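Local coordinates for protein FeeM (Uncultured bacterium, PDB 2G0B) that probably transfers a fatty acyl group from an acyl carrier protein to an amino acid, making N-acyl amino acids such as N-dodecanoyl-L-tyrosine, which is bound here, at residues Ala49-Leu54 against Tyr61-Ile66; Ser65-Gly70 against Glu96-Ala101; Tyr138-Ile143 against Ala174-Val179. All coordinates share one frame; numbering follows the deposited sequence.

Contact 1: Ala49-Leu54 against Tyr61-Ile66; sequences ATTFGL and YGTISI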
# COMPACT_ATOMS: atom_id res chain seq x y z
N ALA A 49 -6.99 -7.20 -8.05
CA ALA A 49 -5.98 -7.03 -7.02
C ALA A 49 -4.66 -7.74 -7.36
O ALA A 49 -4.63 -8.66 -8.18
CB ALA A 49 -6.50 -7.50 -5.68
N THR A 50 -3.57 -7.28 -6.75
CA THR A 50 -2.24 -7.84 -6.96
C THR A 50 -1.42 -7.72 -5.69
O THR A 50 -1.31 -6.64 -5.14
CB THR A 50 -1.52 -7.10 -8.12
OG1 THR A 50 -2.18 -7.39 -9.36
CG2 THR A 50 -0.12 -7.65 -8.35
N THR A 51 -0.86 -8.83 -5.21
CA THR A 51 -0.07 -8.82 -3.99
C THR A 51 1.43 -8.98 -4.28
O THR A 51 1.84 -9.87 -5.02
CB THR A 51 -0.54 -9.93 -3.02
OG1 THR A 51 -1.92 -9.74 -2.69
CG2 THR A 51 0.17 -9.81 -1.67
N PHE A 52 2.23 -8.11 -3.68
CA PHE A 52 3.68 -8.20 -3.77
C PHE A 52 4.23 -8.70 -2.44
O PHE A 52 3.55 -8.60 -1.40
CB PHE A 52 4.29 -6.84 -4.11
CG PHE A 52 3.79 -6.26 -5.39
CD1 PHE A 52 4.28 -6.71 -6.61
CD2 PHE A 52 2.84 -5.26 -5.38
CE1 PHE A 52 3.81 -6.16 -7.80
CE2 PHE A 52 2.36 -4.72 -6.56
CZ PHE A 52 2.85 -5.17 -7.78
N GLY A 53 5.44 -9.25 -2.46
CA GLY A 53 6.06 -9.76 -1.26
C GLY A 53 7.53 -9.42 -1.19
O GLY A 53 8.17 -9.13 -2.20
N LEU A 54 8.07 -9.47 0.02
CA LEU A 54 9.45 -9.15 0.27
C LEU A 54 10.05 -10.26 1.08
O LEU A 54 9.57 -10.57 2.17
CB LEU A 54 9.55 -7.83 1.02
CG LEU A 54 10.91 -7.15 1.14
CD1 LEU A 54 11.62 -7.05 -0.20
CD2 LEU A 54 10.75 -5.78 1.74
N TYR A 61 8.87 -11.58 4.71
CA TYR A 61 8.82 -10.69 5.86
C TYR A 61 7.98 -9.44 5.65
O TYR A 61 7.62 -8.78 6.62
CB TYR A 61 10.22 -10.35 6.40
CG TYR A 61 11.07 -9.41 5.56
CD1 TYR A 61 11.08 -8.03 5.81
CD2 TYR A 61 11.95 -9.91 4.60
CE1 TYR A 61 11.90 -7.17 5.08
CE2 TYR A 61 12.78 -9.06 3.86
CZ TYR A 61 12.75 -7.69 4.11
OH TYR A 61 13.55 -6.84 3.39
N GLY A 62 7.66 -9.14 4.41
CA GLY A 62 6.92 -7.93 4.11
C GLY A 62 6.05 -8.08 2.90
O GLY A 62 6.37 -8.85 2.01
N THR A 63 4.95 -7.35 2.87
CA THR A 63 4.00 -7.46 1.78
C THR A 63 3.28 -6.15 1.51
O THR A 63 3.15 -5.31 2.39
CB THR A 63 2.98 -8.59 2.07
OG1 THR A 63 1.94 -8.55 1.10
CG2 THR A 63 2.25 -8.36 3.39
N ILE A 64 2.85 -5.98 0.27
CA ILE A 64 2.04 -4.83 -0.14
C ILE A 64 1.14 -5.24 -1.30
O ILE A 64 1.55 -6.02 -2.15
CB ILE A 64 2.94 -3.58 -0.51
CG1 ILE A 64 2.12 -2.29 -0.48
CG2 ILE A 64 3.63 -3.75 -1.86
CD1 ILE A 64 2.95 -1.04 -0.29
N SER A 65 -0.09 -4.77 -1.30
CA SER A 65 -1.00 -5.06 -2.40
C SER A 65 -1.53 -3.80 -3.06
O SER A 65 -1.41 -2.70 -2.52
CB SER A 65 -2.16 -5.95 -1.94
OG SER A 65 -1.70 -7.11 -1.28
N ILE A 66 -2.11 -3.96 -4.24
CA ILE A 66 -2.73 -2.87 -4.96
C ILE A 66 -4.06 -3.34 -5.56
O ILE A 66 -4.11 -4.40 -6.17
CB ILE A 66 -1.76 -2.31 -6.05
CG1 ILE A 66 -2.50 -1.43 -7.06
CG2 ILE A 66 -1.01 -3.42 -6.76
CD1 ILE A 66 -1.67 -0.28 -7.58
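Thr51 OG1 and Ser65 OG each stand anti to their own carbonyl carbon, beside the backbone N, and so meet across a non-hydrogen-bonded antiparallel pair. Thr51 OG1 and Ser65 OG lie 3.0 Å apart in a hydrogen bond that either could donate. Thr63 differs: with OG1 anti to the backbone N (chi1 171°), it donates to Phe52 O at 3.0 Å, nearly along the C=O axis. Ile64 N approaches Phe52 O from above the carbonyl plane, at 3.2 Å, so two donors grip it. On the other face Phe52 CG lies beside its backbone N, which leaves the ring edge near Ile64 O and brings CE2 to 3.6 Å from Ile66 CG2. Tyr61 takes the crowded position between N and carbonyl carbon (chi1 73°), setting a ring face against Leu54, whose CG lies 3.5 Å from Tyr61 CZ. Tyr61 N and Gly62 N both donate to Leu54 O, at 2.8 and 3.3 Å, a classic beta bulge in this hairpin; Tyr61 OH bonds Lys7. Helix 121-133 packs on Phe52, Leu54 and Ile64, while Leu44 of helix 38-44 meets Thr51 and Ser65; strands 7-11 and 94-102 flank the pair.

Contact 2: Ser65-Gly70 against Glu96-Ala101; sequences SIINDG and EVVQFA. With NLT (N-dodecanoyl-L-tyrosine), chain I.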
# COMPACT_ATOMS: atom_id res chain seq x y z
N SER A 65 -0.09 -4.77 -1.30
CA SER A 65 -1.00 -5.06 -2.40
C SER A 65 -1.53 -3.80 -3.06
O SER A 65 -1.41 -2.70 -2.52
CB SER A 65 -2.16 -5.95 -1.94
OG SER A 65 -1.70 -7.11 -1.28
N ILE A 66 -2.11 -3.96 -4.24
CA ILE A 66 -2.73 -2.87 -4.96
C ILE A 66 -4.06 -3.34 -5.56
O ILE A 66 -4.11 -4.40 -6.17
CB ILE A 66 -1.76 -2.31 -6.05
CG1 ILE A 66 -2.50 -1.43 -7.06
CG2 ILE A 66 -1.01 -3.42 -6.76
CD1 ILE A 66 -1.67 -0.28 -7.58
N ILE A 67 -5.13 -2.58 -5.33
CA ILE A 67 -6.45 -2.92 -5.85
C ILE A 67 -6.89 -1.93 -6.92
O ILE A 67 -6.94 -0.73 -6.68
CB ILE A 67 -7.48 -2.97 -4.72
CG1 ILE A 67 -6.94 -3.76 -3.54
CG2 ILE A 67 -8.82 -3.56 -5.23
CD1 ILE A 67 -7.82 -3.72 -2.32
N ASN A 68 -7.20 -2.44 -8.11
CA ASN A 68 -7.62 -1.59 -9.21
C ASN A 68 -9.10 -1.26 -9.14
O ASN A 68 -9.92 -2.11 -8.79
CB ASN A 68 -7.28 -2.23 -10.54
CG ASN A 68 -5.92 -1.82 -11.04
OD1 ASN A 68 -5.05 -2.66 -11.26
ND2 ASN A 68 -5.72 -0.52 -11.20
N ASP A 69 -9.44 -0.01 -9.46
CA ASP A 69 -10.82 0.44 -9.46
C ASP A 69 -11.66 -0.35 -10.47
O ASP A 69 -11.55 -0.16 -11.68
CB ASP A 69 -10.90 1.94 -9.75
CG ASP A 69 -12.20 2.57 -9.25
OD1 ASP A 69 -13.04 1.85 -8.64
OD2 ASP A 69 -12.46 3.78 -9.42
N GLY A 70 -12.47 -1.27 -9.95
CA GLY A 70 -13.34 -2.08 -10.78
C GLY A 70 -14.77 -1.90 -10.35
O GLY A 70 -15.11 -0.88 -9.74
N GLU A 96 -5.94 1.73 -5.32
CA GLU A 96 -5.59 1.94 -3.93
C GLU A 96 -4.51 0.97 -3.52
O GLU A 96 -4.63 -0.24 -3.76
CB GLU A 96 -6.83 1.81 -3.03
CG GLU A 96 -6.49 1.60 -1.57
CD GLU A 96 -7.61 2.00 -0.61
OE1 GLU A 96 -7.28 2.39 0.54
OE2 GLU A 96 -8.81 1.89 -0.97
N VAL A 97 -3.43 1.50 -2.95
CA VAL A 97 -2.37 0.66 -2.40
C VAL A 97 -2.75 0.29 -0.97
O VAL A 97 -3.01 1.17 -0.13
CB VAL A 97 -1.01 1.37 -2.42
CG1 VAL A 97 0.07 0.39 -2.12
CG2 VAL A 97 -0.77 2.00 -3.76
N VAL A 98 -2.75 -1.00 -0.70
CA VAL A 98 -3.43 -1.53 0.46
C VAL A 98 -2.64 -2.72 1.11
O VAL A 98 -1.76 -3.30 0.47
CB VAL A 98 -4.86 -1.92 0.03
CG1 VAL A 98 -5.09 -3.42 0.05
CG2 VAL A 98 -5.88 -1.19 0.82
N GLN A 99 -2.94 -3.01 2.39
CA GLN A 99 -2.36 -4.16 3.13
C GLN A 99 -0.82 -4.18 3.16
O GLN A 99 -0.20 -5.23 2.98
CB GLN A 99 -2.93 -5.51 2.65
CG GLN A 99 -4.44 -5.67 2.77
CD GLN A 99 -4.89 -6.19 4.14
OE1 GLN A 99 -5.23 -5.41 5.04
NE2 GLN A 99 -4.94 -7.51 4.27
N PHE A 100 -0.24 -3.00 3.35
CA PHE A 100 1.20 -2.87 3.52
C PHE A 100 1.57 -3.26 4.95
O PHE A 100 1.04 -2.69 5.91
CB PHE A 100 1.63 -1.44 3.21
CG PHE A 100 3.06 -1.14 3.56
CD1 PHE A 100 4.08 -1.98 3.15
CD2 PHE A 100 3.38 -0.01 4.27
CE1 PHE A 100 5.38 -1.71 3.47
CE2 PHE A 100 4.69 0.27 4.59
CZ PHE A 100 5.69 -0.57 4.19
N ALA A 101 2.46 -4.24 5.07
CA ALA A 101 2.87 -4.74 6.37
C ALA A 101 4.25 -5.34 6.29
O ALA A 101 4.61 -5.94 5.29
CB ALA A 101 1.87 -5.78 6.90
N NLT I . -3.18 1.26 4.95
C1 NLT I . -1.97 0.98 4.45
OL NLT I . -1.46 -0.13 4.51
C2 NLT I . -1.23 2.14 3.82
C3 NLT I . -0.56 1.76 2.49
C4 NLT I . 0.60 2.71 2.15
C5 NLT I . 1.29 2.31 0.84
C6 NLT I . 2.20 3.41 0.28
C7 NLT I . 2.58 3.14 -1.17
C8 NLT I . 3.81 3.94 -1.58
C9 NLT I . 4.19 3.76 -3.05
C10 NLT I . 4.64 5.11 -3.62
C11 NLT I . 4.94 5.10 -5.12
C12 NLT I . 5.65 6.40 -5.51
CA NLT I . -4.02 0.32 5.70
CB NLT I . -5.31 1.00 6.14
CG NLT I . -5.14 1.70 7.47
CD2 NLT I . -4.78 0.98 8.60
CE2 NLT I . -4.63 1.63 9.82
CZ NLT I . -4.86 2.99 9.91
CE1 NLT I . -5.22 3.71 8.78
CD1 NLT I . -5.37 3.07 7.56
OH NLT I . -4.72 3.60 11.07
C NLT I . -4.42 -0.88 4.89
O NLT I . -4.66 -0.71 3.67
O2 NLT I . -4.49 -2.00 5.45
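Strand 96-101 forms one wall of the N-dodecanoyl-L-tyrosine site, and its antiparallel pairing with 65-68 holds that wall in the sheet. Four backbone hydrogen bonds define the ladder, two joining Ser65 with Val98 and two joining Ile67 with Glu96. The straightest runs from Val98 N to Ser65 O, 2.8 Å long with an N-H...O angle of 176°, although the donor sits above the carbonyl plane. Beyond Val98 the regular pairing fails. Gln99 adopts phi 55° and psi 42°, in the left-handed region, and the bonding resumes between Ala101 and Thr63, one residue later than an unbroken ladder would place it, which is the geometry of a beta bulge. The bulge directs two consecutive amides to the product: Gln99 N donates to the carboxylate atom O of NLT at 3.1 Å, and Phe100 N makes a weak bond of 3.3 Å to the acyl oxygen OL.

Side chains extend the wall. Val97 CG1, anti to its backbone N, lies 3.4 Å from Ser65 O. On its other contact, Val97 CG1 is 3.7 Å from NLT C5 of the acyl chain, thus between strand and lipid. On the opposite face of the sheet, Ile67 CD1 crosses obliquely to reach Val98 CG1 at 3.6 Å. Glu96, on that face too, is buried, and both carboxylate oxygens are satisfied, OE2 by Met76 N and OE1 by Ser142 OG of the neighbouring strand. Phe40 of helix 38-44 packs on Val98 and Gln99, and Tyr29 of helix 15-31 adds a hydrogen bond to the ligand. A bulged strand offering backbone N-H groups to the acyl group is a hallmark of the fourth strand of the GNAT acyltransferase fold, consistent with FeeM's place in the acetyltransferase clan.

Contact 3: Tyr138-Ile143 against Ala174-Val179; sequences YLCISI and ARALYV. With NLT (N-dodecanoyl-L-tyrosine), chain I.
Strands 138-143 and 174-178 run antiparallel at 161°, joined by four backbone hydrogen bonds, two between Leu139 and Leu177 and two between Ile141 and Arg175. With strand order 1-2-3-4-5-7-6, this is the pairing of the fifth and seventh strands in a GNAT-type sheet. At one end of the pair Tyr138 and Tyr178 meet on the same face of the sheet. Tyr138 CG is anti to the carbonyl carbon and Tyr178 CG anti to the backbone N, so the side chains cross obliquely, with ring centroids 5.0 Å apart and planes at 44°. Tyr178 CD1 sits over one Tyr138 face, displaced toward the rim and 3.5 Å from CZ; Tyr138 also stacks with Trp87. On the other face Leu139 CB meets CG2 of Val179, just past the strand end, at 3.9 Å.

On that face Ile141 divides its branches. CG1, in the crowded position (chi1 50°), rests 3.8 Å from Arg175 CB, whereas CG2 reaches C5 of the acyl chain at 3.8 Å. Ile143 does likewise: its CG2 touches NLT C2 at 3.5 Å and CD1 packs on the aliphatic part of Arg175. Leu177 CD2 lies 3.8 Å from C12, the chain terminus, so Ile143, Ile141 and Leu177 line the lipid from head to tail. The bent Arg175 side chain turns away to a salt bridge with Asp148 and a hydrogen bond to Phe156 O. The product is held to strand 138-143 by its amide: NLT N donates to Ser142 O at 2.9 Å.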
# COMPACT_ATOMS: atom_id res chain seq x y z
N TYR A 138 -4.29 8.04 -10.72
CA TYR A 138 -4.11 8.37 -9.31
C TYR A 138 -3.92 7.15 -8.42
O TYR A 138 -4.74 6.23 -8.42
CB TYR A 138 -5.27 9.22 -8.80
CG TYR A 138 -5.20 10.65 -9.28
CD1 TYR A 138 -5.97 11.08 -10.36
CD2 TYR A 138 -4.36 11.57 -8.67
CE1 TYR A 138 -5.90 12.39 -10.81
CE2 TYR A 138 -4.29 12.88 -9.11
CZ TYR A 138 -5.06 13.29 -10.17
OH TYR A 138 -4.97 14.59 -10.60
N LEU A 139 -2.81 7.15 -7.68
CA LEU A 139 -2.51 6.12 -6.71
C LEU A 139 -2.96 6.59 -5.33
O LEU A 139 -2.38 7.51 -4.78
CB LEU A 139 -1.01 5.85 -6.72
CG LEU A 139 -0.50 4.43 -6.58
CD1 LEU A 139 -1.36 3.45 -7.34
CD2 LEU A 139 0.91 4.37 -7.09
N CYS A 140 -3.99 5.97 -4.78
CA CYS A 140 -4.57 6.42 -3.51
C CYS A 140 -4.12 5.59 -2.29
O CYS A 140 -3.88 4.38 -2.40
CB CYS A 140 -6.08 6.42 -3.61
SG CYS A 140 -6.74 7.23 -5.08
N ILE A 141 -4.00 6.25 -1.14
CA ILE A 141 -3.63 5.58 0.11
C ILE A 141 -4.41 6.11 1.30
O ILE A 141 -4.64 7.31 1.42
CB ILE A 141 -2.07 5.69 0.42
CG1 ILE A 141 -1.57 7.13 0.31
CG2 ILE A 141 -1.26 4.74 -0.46
CD1 ILE A 141 -0.22 7.35 0.91
N SER A 142 -4.83 5.21 2.18
CA SER A 142 -5.39 5.63 3.45
C SER A 142 -4.47 5.11 4.53
O SER A 142 -4.28 3.91 4.67
CB SER A 142 -6.81 5.13 3.63
OG SER A 142 -6.87 3.73 3.50
N ILE A 143 -3.87 6.04 5.25
CA ILE A 143 -2.74 5.74 6.13
C ILE A 143 -2.98 6.22 7.56
O ILE A 143 -3.70 7.19 7.80
CB ILE A 143 -1.47 6.42 5.58
CG1 ILE A 143 -1.79 7.82 5.05
CG2 ILE A 143 -0.88 5.61 4.47
CD1 ILE A 143 -0.88 8.87 5.57
N ALA A 174 -6.57 10.39 3.86
CA ALA A 174 -6.43 9.92 2.49
C ALA A 174 -5.45 10.79 1.74
O ALA A 174 -5.51 12.02 1.83
CB ALA A 174 -7.76 9.92 1.79
N ARG A 175 -4.52 10.14 1.04
CA ARG A 175 -3.57 10.82 0.18
C ARG A 175 -3.54 10.16 -1.20
O ARG A 175 -3.79 8.97 -1.33
CB ARG A 175 -2.15 10.82 0.78
CG ARG A 175 -2.07 11.26 2.22
CD ARG A 175 -0.67 11.62 2.70
NE ARG A 175 -0.25 12.91 2.18
CZ ARG A 175 -0.23 14.03 2.88
NH1 ARG A 175 -0.60 14.04 4.14
NH2 ARG A 175 0.16 15.16 2.32
N ALA A 176 -3.26 10.95 -2.22
CA ALA A 176 -3.20 10.44 -3.58
C ALA A 176 -2.01 11.04 -4.31
O ALA A 176 -1.53 12.11 -3.93
CB ALA A 176 -4.47 10.74 -4.31
N LEU A 177 -1.52 10.33 -5.33
CA LEU A 177 -0.42 10.81 -6.16
C LEU A 177 -0.73 10.67 -7.65
O LEU A 177 -1.18 9.60 -8.11
CB LEU A 177 0.88 10.07 -5.81
CG LEU A 177 2.02 10.07 -6.83
CD1 LEU A 177 2.76 11.40 -6.83
CD2 LEU A 177 2.97 8.94 -6.56
N TYR A 178 -0.52 11.74 -8.41
CA TYR A 178 -0.68 11.70 -9.86
C TYR A 178 0.54 11.04 -10.51
O TYR A 178 1.57 11.68 -10.70
CB TYR A 178 -0.90 13.09 -10.43
CG TYR A 178 -1.32 13.08 -11.89
CD1 TYR A 178 -2.43 12.35 -12.31
CD2 TYR A 178 -0.60 13.78 -12.84
CE1 TYR A 178 -2.81 12.33 -13.64
CE2 TYR A 178 -0.97 13.77 -14.18
CZ TYR A 178 -2.08 13.04 -14.58
OH TYR A 178 -2.46 13.02 -15.90
N VAL A 179 0.39 9.76 -10.85
CA VAL A 179 1.50 8.95 -11.37
C VAL A 179 2.19 9.46 -12.68
O VAL A 179 3.42 9.51 -12.73
CB VAL A 179 1.13 7.42 -11.44
CG1 VAL A 179 2.31 6.59 -11.92
CG2 VAL A 179 0.66 6.93 -10.09
N NLT I . -3.18 1.26 4.95
C1 NLT I . -1.97 0.98 4.45
OL NLT I . -1.46 -0.13 4.51
C2 NLT I . -1.23 2.14 3.82
C3 NLT I . -0.56 1.76 2.49
C4 NLT I . 0.60 2.71 2.15
C5 NLT I . 1.29 2.31 0.84
C6 NLT I . 2.20 3.41 0.28
C7 NLT I . 2.58 3.14 -1.17
C8 NLT I . 3.81 3.94 -1.58
C9 NLT I . 4.19 3.76 -3.05
C10 NLT I . 4.64 5.11 -3.62
C11 NLT I . 4.94 5.10 -5.12
C12 NLT I . 5.65 6.40 -5.51
CA NLT I . -4.02 0.32 5.70
CB NLT I . -5.31 1.00 6.14
CG NLT I . -5.14 1.70 7.47
CD2 NLT I . -4.78 0.98 8.60
CE2 NLT I . -4.63 1.63 9.82
CZ NLT I . -4.86 2.99 9.91
CE1 NLT I . -5.22 3.71 8.78
CD1 NLT I . -5.37 3.07 7.56
OH NLT I . -4.72 3.60 11.07
C NLT I . -4.42 -0.88 4.89
O NLT I . -4.66 -0.71 3.67
O2 NLT I . -4.49 -2.00 5.45

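The three contacts belong to one mixed seven-stranded sheet and come in order along the chain. Contacts 1 and 2 share strand 59-68, with Ser65 and Ile66 in both, and their centres lie about 9 Å apart. Contact 3 is about 11 Å from contact 2 and about 17 Å from contact 1, centre to centre. Strands 94-102 and 138-143 are parallel neighbours, joined by Val97 N to Cys140 O at 3.0 Å, and Ile66 CD1 packs on Leu139 CD1 at 3.8 Å. Backbone atoms of both strands hold the product, so contacts 2 and 3 wall its site, while contact 1 extends the sheet on the side of contact 2 away from contact 3 and adds Ile64 to the pocket.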